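Local coordinates for Glyoxalase/bleomycin resistance protein/dioxygenase (Vibrio splendidus, PDB 2RK9) that belongs to the glyoxalase/bleomycin resistance/dioxygenase superfamily and forms a two-chain assembly, its substrate and reaction being unassigned, at residues 85-88 and 89-93. The protein carries 1 engineered substitution. Sequence-based numbering, arbitrary orientation.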
loop_
_atom_site.group_PDB
_atom_site.type_symbol
_atom_site.label_atom_id
_atom_site.label_comp_id
_atom_site.label_asym_id
_atom_site.label_seq_id
_atom_site.Cartn_x
_atom_site.Cartn_y
_atom_site.Cartn_z
ATOM N N GLU B 85 -13.106 -16.634 -3.930
ATOM C CA GLU B 85 -13.037 -18.045 -4.296
ATOM C C GLU B 85 -12.401 -18.301 -5.665
ATOM O O GLU B 85 -11.440 -19.067 -5.770
ATOM C CB GLU B 85 -14.431 -18.677 -4.245
ATOM C CG GLU B 85 -14.931 -18.950 -2.836
ATOM C CD GLU B 85 -14.007 -19.869 -2.074
ATOM O OE1 GLU B 85 -13.393 -20.754 -2.714
ATOM O OE2 GLU B 85 -13.896 -19.728 -0.834
ATOM N N PRO B 86 -12.927 -17.675 -6.735
ATOM C CA PRO B 86 -12.300 -17.936 -8.035
ATOM C C PRO B 86 -10.858 -17.427 -8.113
ATOM O O PRO B 86 -10.024 -18.003 -8.802
ATOM C CB PRO B 86 -13.237 -17.240 -9.026
ATOM C CG PRO B 86 -13.907 -16.172 -8.209
ATOM C CD PRO B 86 -14.140 -16.853 -6.885
ATOM N N LEU B 87 -10.572 -16.344 -7.405
ATOM C CA LEU B 87 -9.215 -15.810 -7.394
ATOM C C LEU B 87 -8.273 -16.842 -6.772
ATOM O O LEU B 87 -7.251 -17.195 -7.359
ATOM C CB LEU B 87 -9.159 -14.512 -6.586
ATOM C CG LEU B 87 -7.779 -13.917 -6.280
ATOM C CD1 LEU B 87 -6.994 -13.686 -7.560
ATOM C CD2 LEU B 87 -7.975 -12.599 -5.529
ATOM N N TYR B 88 -8.628 -17.335 -5.590
ATOM C CA TYR B 88 -7.794 -18.306 -4.902
ATOM C C TYR B 88 -7.581 -19.584 -5.700
ATOM O O TYR B 88 -6.479 -20.123 -5.717
ATOM C CB TYR B 88 -8.387 -18.672 -3.539
ATOM C CG TYR B 88 -7.502 -19.588 -2.723
ATOM C CD1 TYR B 88 -6.278 -19.142 -2.230
ATOM C CD2 TYR B 88 -7.891 -20.900 -2.435
ATOM C CE1 TYR B 88 -5.458 -19.978 -1.468
ATOM C CE2 TYR B 88 -7.075 -21.743 -1.670
ATOM C CZ TYR B 88 -5.859 -21.270 -1.191
ATOM O OH TYR B 88 -5.036 -22.077 -0.431
ATOM N N GLN B 89 -8.626 -20.080 -6.353
ATOM C CA GLN B 89 -8.461 -21.311 -7.105
ATOM C C GLN B 89 -7.485 -21.139 -8.270
ATOM O O GLN B 89 -6.727 -22.059 -8.580
ATOM C CB GLN B 89 -9.821 -21.857 -7.569
ATOM C CG GLN B 89 -10.650 -20.920 -8.386
ATOM C CD GLN B 89 -11.917 -21.590 -8.899
ATOM O OE1 GLN B 89 -12.848 -21.873 -8.131
ATOM N NE2 GLN B 89 -11.953 -21.861 -10.203
ATOM N N ARG B 90 -7.453 -19.957 -8.882
ATOM C CA ARG B 90 -6.529 -19.728 -9.994
ATOM C C ARG B 90 -5.095 -19.642 -9.483
ATOM O O ARG B 90 -4.174 -20.166 -10.110
ATOM C CB ARG B 90 -6.887 -18.449 -10.761
ATOM C CG ARG B 90 -6.049 -18.273 -12.024
ATOM C CD ARG B 90 -6.491 -17.095 -12.894
ATOM N NE ARG B 90 -6.510 -15.844 -12.148
ATOM C CZ ARG B 90 -7.599 -15.321 -11.593
ATOM N NH1 ARG B 90 -8.770 -15.940 -11.702
ATOM N NH2 ARG B 90 -7.521 -14.174 -10.928
ATOM N N VAL B 91 -4.908 -18.984 -8.341
ATOM C CA VAL B 91 -3.577 -18.850 -7.752
ATOM C C VAL B 91 -3.051 -20.223 -7.348
ATOM O O VAL B 91 -1.887 -20.555 -7.582
ATOM C CB VAL B 91 -3.612 -17.940 -6.506
ATOM C CG1 VAL B 91 -2.243 -17.923 -5.825
ATOM C CG2 VAL B 91 -4.010 -16.538 -6.908
ATOM N N ASN B 92 -3.929 -21.015 -6.746
ATOM C CA ASN B 92 -3.593 -22.354 -6.286
ATOM C C ASN B 92 -3.246 -23.252 -7.470
ATOM O O ASN B 92 -2.433 -24.171 -7.347
ATOM C CB ASN B 92 -4.789 -22.932 -5.536
ATOM C CG ASN B 92 -4.393 -23.887 -4.432
ATOM O OD1 ASN B 92 -5.265 -24.480 -3.794
ATOM N ND2 ASN B 92 -3.091 -24.041 -4.188
ATOM N N GLU B 93 -3.869 -22.980 -8.616
ATOM C CA GLU B 93 -3.637 -23.762 -9.825
ATOM C C GLU B 93 -2.358 -23.412 -10.566
ATOM O O GLU B 93 -1.543 -24.285 -10.859
ATOM C CB GLU B 93 -4.823 -23.623 -10.785
ATOM C CG GLU B 93 -5.936 -24.608 -10.504
ATOM C CD GLU B 93 -7.077 -24.521 -11.495
ATOM O OE1 GLU B 93 -6.821 -24.373 -12.715
ATOM O OE2 GLU B 93 -8.235 -24.621 -11.049
#
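The carbonyl oxygen of L87 takes two backbone N-H groups. V91 N lies 3.1 Å from L87 O in a nearly straight i to i+4 helical bond. The second donor, R90 N, reaches L87 O with an N-H...O angle of 123°, which marks that bond as weak. R90 N has its straighter bond to P86 O, so this amide is shared between two carbonyls one residue apart. Equivalent i+4 bonds run from Q89 N to E85 O and from N92 N to Y88 O, which identifies about two turns of continuous alpha helix. On one flank L87 and V91, one turn apart, point the same way, with CD1 of L87 4.2 Å from CG2 of V91. The R90 chain kinks near its guanidinium and brings NH2 to 3.4 Å from L87 CD1, while its NE bonds to V26 O of the second subunit. The chi1 of Q89 (56°) sets CG against the P86 carbonyl oxygen, a tight 3.0 Å contact without a hydrogen bond, from where the extended chain runs past P86 CA. The Y88 ring and N92 amide meet obliquely, their planes 37° apart, with CE2 of Y88 3.9 Å from OD1 of N92. Buried L87 and V91 form an apolar face of helix 84-94 against F120 of strand 115-123, whose ring Y88 meets edge-to-face; Y88 and N92 reach strand 99-108. R90 and V91 also pack on L27 of the second subunit, so the helix lies both on its own sheet and at the subunit interface.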